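Side-chain contacts in probable transcriptional regulatory protein, Rv1404 (Mycobacterium tuberculosis, PDB 2NYX), which probably binds DNA as a dimeric transcriptional regulator of the MarR family, with a winged helix-turn-helix domain in each subunit: residues G70-P73 / S74-G77; P46-R49 / T50-I53; E12-D15 / V16-A20; L105-R108 / G109-V112. All coordinates share one frame; numbering follows the deposited sequence.

The four contacts follow the chain in the order 3, 2, 1, 4. Contact 3 stands at the N-terminal end, in the arm that packs on the second subunit, and its centre is 28 to 38 Å from the others. Contacts 2 and 4 meet directly: L51 CD2 lies 3.6 Å from L105 CD2, which joins helix 45-57 to the start of helix 107-128. Contact 1, at the turn of the helix-turn-helix, is centred about 12 Å from contact 2 without touching it; helix 62-69 packs on both. Contacts 1, 2 and 3 also touch the second subunit, whereas contact 4 stays within its own chain.

Contact 1: G70-P73 / S74-G77; sequences GVQP and SATG
The flat carbonyl group of Q72 receives T76 in two ways: T76 N approaches in its plane, while T76 OG1 stands well above it, 54° out. A second flat group, the Q72 carboxamide, has S74 CB beside its amide end, 3.9 Å from NE2, and a water that accepts from NE2 and also bonds S74 OG. This is the turn of the MarR-type helix-turn-helix. Helix 62-69 closes with a Schellman motif whose C-prime residue is G70, at positive phi, and Q72 is the N-cap of helix 73-85, which by analogy with the family is probably the DNA-recognition helix. With OG1 set beside its own backbone N (chi1 -48°), the T76 hydroxyl swings back over the first turn to the carbonyl that its amide already holds. V71 CG1 makes an apolar contact with A75 CB, 4.0 Å, and also approaches T76 OG1, 3.7 Å, the V71 and T76 side chains running at a slant to each other. T76 also packs on L65, A66 and L69 of helix 62-69, tying the two helices together, and V71 packs on A37 of the second subunit. Two bonds thus grip one oxygen: Q72 O accepts from T76 N at 3.0 Å (N-H...O 166°) and from T76 OG1 at 2.9 Å.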
# COMPACT_ATOMS: atom_id res chain seq x y z
N GLY B 70 -8.00 -8.01 -7.63
CA GLY B 70 -7.59 -7.44 -8.91
C GLY B 70 -6.26 -8.02 -9.35
O GLY B 70 -5.44 -7.33 -9.97
N VAL B 71 -6.03 -9.28 -9.00
CA VAL B 71 -4.81 -10.01 -9.32
C VAL B 71 -5.16 -11.24 -10.16
O VAL B 71 -6.26 -11.77 -10.06
CB VAL B 71 -4.07 -10.43 -8.01
CG1 VAL B 71 -2.89 -11.36 -8.29
CG2 VAL B 71 -3.60 -9.20 -7.26
N GLN B 72 -4.21 -11.66 -11.00
CA GLN B 72 -4.33 -12.88 -11.81
C GLN B 72 -4.52 -14.12 -10.92
O GLN B 72 -3.86 -14.23 -9.90
CB GLN B 72 -3.10 -13.00 -12.72
CG GLN B 72 -2.52 -14.41 -12.88
CD GLN B 72 -1.14 -14.43 -13.55
OE1 GLN B 72 -0.27 -13.60 -13.25
NE2 GLN B 72 -0.93 -15.40 -14.45
N PRO B 73 -5.45 -15.03 -11.29
CA PRO B 73 -5.76 -16.21 -10.47
C PRO B 73 -4.58 -17.14 -10.13
O PRO B 73 -4.50 -17.63 -9.00
CB PRO B 73 -6.82 -16.96 -11.29
CG PRO B 73 -6.75 -16.38 -12.66
CD PRO B 73 -6.27 -14.98 -12.51
N SER B 74 -3.68 -17.39 -11.08
CA SER B 74 -2.53 -18.27 -10.83
C SER B 74 -1.70 -17.76 -9.66
O SER B 74 -1.36 -18.53 -8.75
CB SER B 74 -1.64 -18.38 -12.07
OG SER B 74 -2.29 -19.06 -13.11
N ALA B 75 -1.41 -16.46 -9.70
CA ALA B 75 -0.67 -15.77 -8.65
C ALA B 75 -1.45 -15.75 -7.34
O ALA B 75 -0.87 -15.99 -6.30
CB ALA B 75 -0.33 -14.36 -9.09
N THR B 76 -2.74 -15.48 -7.41
CA THR B 76 -3.61 -15.55 -6.22
C THR B 76 -3.50 -16.93 -5.56
O THR B 76 -3.27 -17.05 -4.35
CB THR B 76 -5.09 -15.26 -6.57
OG1 THR B 76 -5.18 -14.08 -7.36
CG2 THR B 76 -5.91 -15.05 -5.31
N GLY B 77 -3.66 -17.97 -6.36
CA GLY B 77 -3.57 -19.33 -5.88
C GLY B 77 -2.27 -19.59 -5.15
O GLY B 77 -2.28 -20.19 -4.09
O HOH W 1 -3.64 -17.04 -14.26

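Contact 2: P46-R49 / T50-I53; sequences PQFR and TLVI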
# COMPACT_ATOMS: atom_id res chain seq x y z
N PRO B 46 0.29 -7.44 -1.26
CA PRO B 46 -0.79 -8.29 -1.80
C PRO B 46 -1.26 -9.36 -0.80
O PRO B 46 -2.47 -9.59 -0.64
CB PRO B 46 -0.15 -8.93 -3.03
CG PRO B 46 0.90 -7.94 -3.46
CD PRO B 46 1.46 -7.41 -2.17
N GLN B 47 -0.32 -10.01 -0.13
CA GLN B 47 -0.66 -10.97 0.91
C GLN B 47 -1.52 -10.33 2.00
O GLN B 47 -2.56 -10.87 2.37
CB GLN B 47 0.61 -11.58 1.51
CG GLN B 47 1.22 -12.64 0.61
CD GLN B 47 2.63 -13.03 1.00
OE1 GLN B 47 3.13 -12.65 2.06
NE2 GLN B 47 3.28 -13.81 0.14
N PHE B 48 -1.12 -9.17 2.49
CA PHE B 48 -1.90 -8.52 3.54
C PHE B 48 -3.31 -8.13 3.09
O PHE B 48 -4.26 -8.29 3.85
CB PHE B 48 -1.17 -7.33 4.16
CG PHE B 48 -1.90 -6.77 5.34
CD1 PHE B 48 -1.92 -7.45 6.55
CD2 PHE B 48 -2.64 -5.60 5.22
CE1 PHE B 48 -2.63 -6.96 7.63
CE2 PHE B 48 -3.35 -5.09 6.31
CZ PHE B 48 -3.35 -5.77 7.51
N ARG B 49 -3.44 -7.64 1.86
CA ARG B 49 -4.74 -7.32 1.29
C ARG B 49 -5.67 -8.55 1.26
O ARG B 49 -6.85 -8.47 1.63
CB ARG B 49 -4.58 -6.67 -0.09
CG ARG B 49 -5.88 -6.27 -0.76
CD ARG B 49 -6.67 -5.29 0.10
NE ARG B 49 -8.05 -5.13 -0.34
CZ ARG B 49 -8.94 -4.34 0.26
NH1 ARG B 49 -8.58 -3.62 1.31
NH2 ARG B 49 -10.17 -4.24 -0.20
N THR B 50 -5.13 -9.69 0.83
CA THR B 50 -5.83 -10.99 0.89
C THR B 50 -6.46 -11.21 2.26
O THR B 50 -7.62 -11.63 2.36
CB THR B 50 -4.87 -12.15 0.58
OG1 THR B 50 -4.32 -11.98 -0.73
CG2 THR B 50 -5.57 -13.49 0.62
N LEU B 51 -5.70 -10.94 3.31
CA LEU B 51 -6.20 -11.16 4.67
C LEU B 51 -7.36 -10.22 5.01
O LEU B 51 -8.33 -10.64 5.61
CB LEU B 51 -5.08 -11.03 5.70
CG LEU B 51 -3.85 -11.94 5.59
CD1 LEU B 51 -2.93 -11.68 6.75
CD2 LEU B 51 -4.25 -13.38 5.56
N VAL B 52 -7.26 -8.96 4.59
CA VAL B 52 -8.29 -7.98 4.86
C VAL B 52 -9.57 -8.32 4.10
O VAL B 52 -10.67 -8.22 4.66
CB VAL B 52 -7.83 -6.54 4.52
CG1 VAL B 52 -8.99 -5.55 4.68
CG2 VAL B 52 -6.66 -6.15 5.41
N ILE B 53 -9.42 -8.72 2.85
CA ILE B 53 -10.57 -9.16 2.06
C ILE B 53 -11.26 -10.33 2.78
O ILE B 53 -12.49 -10.37 2.85
CB ILE B 53 -10.18 -9.52 0.61
CG1 ILE B 53 -9.49 -8.32 -0.04
CG2 ILE B 53 -11.40 -9.89 -0.20
CD1 ILE B 53 -9.19 -8.49 -1.52
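R49 crosses I53, one helical turn on. Its CB sits 3.2 Å from T50 N, next in the chain. CG, anti to the backbone N (chi1 -179°), comes within 4.1 Å of I53 CD1, and a bend at chi2 (58°) then carries the chain across I53 at about a right angle. CD comes close to I53 CG1, and NE comes nearer still, 3.5 Å from the same atom. Beyond CZ the guanidinium divides its company: NH1 lies 3.9 Å from V52 CG1 while NH2 forms a salt bridge with E152. CG, CD and the guanidinium thus lie against I53 and V52.

This is the middle of helix 45-57, a central helix of the MarR-type domain, from which side chains reach helices 62-69, 73-85 and 107-128. V52 also meets F48: the ring slants past it, with V52 CG2 3.6 Å from F48 CE2, and L51 CD1 stands farther off. T50 turns its hydroxyl back to P46 O at 3.0 Å. T50 N reaches that oxygen too, from the opposite face of the carbonyl plane, with N-H...O at 170°. The second subunit closes over part of the helix, A30 and R26 of that chain packing on R49 and V52.

The chemistry is that of an amphiphilic arginine: its CG, CD and NE lie against I53, and NH1 against V52. These aliphatic neighbours offer no countercharge; the salt bridge to E152 probably supplies it.

Contact 3: E12-D15 / V16-A20; sequences ESVD and VITDA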
# COMPACT_ATOMS: atom_id res chain seq x y z
N GLU B 12 -10.48 15.83 -20.20
CA GLU B 12 -10.44 15.54 -18.77
C GLU B 12 -9.66 14.23 -18.61
O GLU B 12 -9.89 13.31 -19.40
CB GLU B 12 -11.88 15.34 -18.26
CG GLU B 12 -12.20 15.94 -16.90
CD GLU B 12 -12.40 17.45 -16.95
OE1 GLU B 12 -11.88 18.14 -16.05
OE2 GLU B 12 -13.08 17.93 -17.89
N SER B 13 -8.74 14.09 -17.64
CA SER B 13 -8.25 15.06 -16.62
C SER B 13 -9.18 15.46 -15.45
O SER B 13 -9.41 16.66 -15.27
CB SER B 13 -7.61 16.30 -17.28
OG SER B 13 -6.97 17.10 -16.30
N VAL B 14 -9.68 14.55 -14.60
CA VAL B 14 -9.32 13.12 -14.28
C VAL B 14 -8.40 12.90 -13.04
O VAL B 14 -8.95 12.72 -11.96
CB VAL B 14 -9.29 12.05 -15.42
CG1 VAL B 14 -9.13 10.67 -14.81
CG2 VAL B 14 -10.59 12.07 -16.23
N ASP B 15 -7.05 12.85 -13.11
CA ASP B 15 -6.06 12.83 -14.22
C ASP B 15 -4.96 13.81 -13.85
O ASP B 15 -3.80 13.41 -13.68
CB ASP B 15 -6.60 13.12 -15.61
CG ASP B 15 -5.60 12.78 -16.70
OD1 ASP B 15 -5.90 11.91 -17.55
OD2 ASP B 15 -4.50 13.39 -16.73
N VAL B 16 -5.32 15.08 -13.75
CA VAL B 16 -4.54 16.05 -13.00
C VAL B 16 -4.82 15.77 -11.52
O VAL B 16 -3.93 15.85 -10.68
CB VAL B 16 -4.89 17.50 -13.40
CG1 VAL B 16 -4.42 18.50 -12.35
CG2 VAL B 16 -4.27 17.85 -14.75
N ILE B 17 -6.07 15.43 -11.23
CA ILE B 17 -6.50 15.09 -9.88
C ILE B 17 -5.79 13.82 -9.44
O ILE B 17 -5.26 13.75 -8.33
CB ILE B 17 -8.04 14.93 -9.78
CG1 ILE B 17 -8.74 16.29 -9.82
CG2 ILE B 17 -8.45 14.14 -8.53
CD1 ILE B 17 -8.58 17.14 -8.55
N THR B 18 -5.76 12.83 -10.34
CA THR B 18 -5.10 11.55 -10.10
C THR B 18 -3.62 11.73 -9.81
O THR B 18 -3.10 11.11 -8.89
CB THR B 18 -5.30 10.56 -11.27
OG1 THR B 18 -6.64 10.09 -11.26
CG2 THR B 18 -4.39 9.35 -11.14
N ASP B 19 -2.96 12.58 -10.58
CA ASP B 19 -1.56 12.90 -10.35
C ASP B 19 -1.34 13.55 -9.00
O ASP B 19 -0.46 13.14 -8.26
CB ASP B 19 -1.00 13.78 -11.46
CG ASP B 19 -0.25 13.00 -12.51
OD1 ASP B 19 -0.33 11.74 -12.52
OD2 ASP B 19 0.43 13.64 -13.34
N ALA B 20 -2.16 14.55 -8.69
CA ALA B 20 -2.08 15.21 -7.39
C ALA B 20 -2.24 14.19 -6.27
O ALA B 20 -1.63 14.31 -5.22
CB ALA B 20 -3.12 16.30 -7.29
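S13 meets V16 first: OG, anti to the backbone N (chi1 -171°), is directed at V16 CG2, 3.2 Å away, a short approach of a hydroxyl to a methyl group. The segment is modelled with cis peptide bonds before each of its residues and with positive phi angles from S13 on, so details here deserve caution. V14 takes part mainly through its carbonyl, since V14 O rests 3.2 Å from I17 CB and 3.6 Å from T18 OG1, two side chains of the first helical turn. D15 brings the loop to the helix. Its OD2 is placed 3.5 Å from V16 N, a doubtful distance, because the D15 side chain is built too close to S13. D15 N has T18 CB at 3.4 Å, and T18 N is close too, but as a donor and so no partner. A weak bond joins the segments: D19 N to D15 O, 3.3 Å long with an N-H...O angle of 153°. The carboxylates of D15 and D19 remain apart, OD2 to OD2 6.0 Å, a separation at which their like charges probably repel mildly; D19 OD1 makes a long, weak ion pair with R121 of the second subunit.

As in other MarR-family dimers, the N-terminal helix contributes to the subunit interface. The start of helix 16-24 lies against the second subunit: V14, I17 and T18 pack on A125, V128 and I124 of that chain, in the last turns of its helix 107-128, while A20 packs on V140 of its helix 139-150.

Contact 4: L105-R108 / G109-V112; sequences LTKR and GRDV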
# COMPACT_ATOMS: atom_id res chain seq x y z
N LEU B 105 -9.90 -17.02 7.03
CA LEU B 105 -8.91 -16.64 8.02
C LEU B 105 -8.81 -17.62 9.18
O LEU B 105 -9.78 -18.22 9.62
CB LEU B 105 -9.18 -15.24 8.58
CG LEU B 105 -8.77 -14.04 7.73
CD1 LEU B 105 -9.17 -12.76 8.44
CD2 LEU B 105 -7.27 -14.05 7.42
N THR B 106 -7.59 -17.73 9.66
CA THR B 106 -7.22 -18.43 10.85
C THR B 106 -7.20 -17.43 12.00
O THR B 106 -7.18 -16.22 11.77
CB THR B 106 -5.85 -19.04 10.58
OG1 THR B 106 -5.97 -20.47 10.51
CG2 THR B 106 -4.86 -18.67 11.62
N LYS B 107 -7.24 -17.90 13.24
CA LYS B 107 -7.20 -17.01 14.41
C LYS B 107 -6.00 -16.05 14.33
O LYS B 107 -6.14 -14.84 14.51
CB LYS B 107 -7.14 -17.80 15.72
CG LYS B 107 -7.89 -17.16 16.89
CD LYS B 107 -7.56 -15.66 17.10
CE LYS B 107 -8.75 -14.88 17.69
NZ LYS B 107 -9.96 -14.80 16.80
N ARG B 108 -4.83 -16.62 14.06
CA ARG B 108 -3.59 -15.90 13.89
C ARG B 108 -3.69 -14.92 12.74
O ARG B 108 -3.20 -13.80 12.84
CB ARG B 108 -2.46 -16.90 13.68
CG ARG B 108 -1.21 -16.36 13.04
CD ARG B 108 0.01 -16.95 13.69
NE ARG B 108 0.97 -17.44 12.71
CZ ARG B 108 1.58 -18.62 12.78
NH1 ARG B 108 1.34 -19.44 13.80
NH2 ARG B 108 2.44 -18.98 11.83
N GLY B 109 -4.34 -15.34 11.65
CA GLY B 109 -4.68 -14.44 10.55
C GLY B 109 -5.44 -13.21 11.02
O GLY B 109 -5.09 -12.09 10.66
N ARG B 110 -6.47 -13.42 11.84
CA ARG B 110 -7.31 -12.31 12.33
C ARG B 110 -6.53 -11.39 13.26
O ARG B 110 -6.74 -10.17 13.24
CB ARG B 110 -8.58 -12.83 13.03
CG ARG B 110 -9.24 -14.00 12.33
CD ARG B 110 -10.54 -14.44 13.01
NE ARG B 110 -11.68 -14.02 12.21
CZ ARG B 110 -12.46 -14.84 11.50
NH1 ARG B 110 -12.27 -16.16 11.52
NH2 ARG B 110 -13.46 -14.34 10.79
N ASP B 111 -5.65 -11.97 14.07
CA ASP B 111 -4.76 -11.19 14.94
C ASP B 111 -3.82 -10.30 14.14
O ASP B 111 -3.65 -9.14 14.47
CB ASP B 111 -3.95 -12.11 15.84
CG ASP B 111 -4.80 -12.79 16.89
OD1 ASP B 111 -5.82 -12.19 17.32
OD2 ASP B 111 -4.45 -13.93 17.29
N VAL B 112 -3.24 -10.86 13.08
CA VAL B 112 -2.39 -10.09 12.18
C VAL B 112 -3.12 -8.86 11.63
O VAL B 112 -2.62 -7.74 11.77
CB VAL B 112 -1.81 -10.98 11.05
CG1 VAL B 112 -1.34 -10.15 9.86
CG2 VAL B 112 -0.67 -11.81 11.59
O HOH W 2 -10.70 -17.95 12.89
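R110 folds back over the turn that brings the chain into helix 107-128, and three backbone bonds fix that turn. R110 N donates to T106 O at 2.9 Å, D111 N to K107 O at 2.9 Å and V112 N to R108 O at 3.0 Å. T106 is the N-cap residue, though its side chain makes no capping bond.

The apolar contact is that of L105 CD2, 4.1 Å from G109 CA, filling the side of the helix where glycine has no side chain. Of a different kind is the meeting of an aliphatic carbon with a charged plane: L105 CB lies over one face of the R110 guanidinium, offset toward its rim.

L105 closes strand 102-105, which with strand 89-92 forms the wing hairpin of the winged helix-turn-helix; the chain then enters the long helix whose far end packs at the dimer interface. The L105 side chain packs on L51, L54 and S55 of helix 45-57, and V112 also packs on L51.

Water enters at the edge of the guanidinium, in its plane. It accepts from R110 NH1 at 2.7 Å and gives a weak bond to L105 O, linking the end of the strand to the first turn of the helix.

Charged side chains are near but not bonded. Beside R110, the K107 chain crosses at about a right angle, NZ 3.9 Å from R110 CD. D111 OD1 is 4.9 Å from K107 NZ, where a weak attraction is possible, though the charged atoms are not in contact, while K107 CD touches D111 OD2 at 3.6 Å.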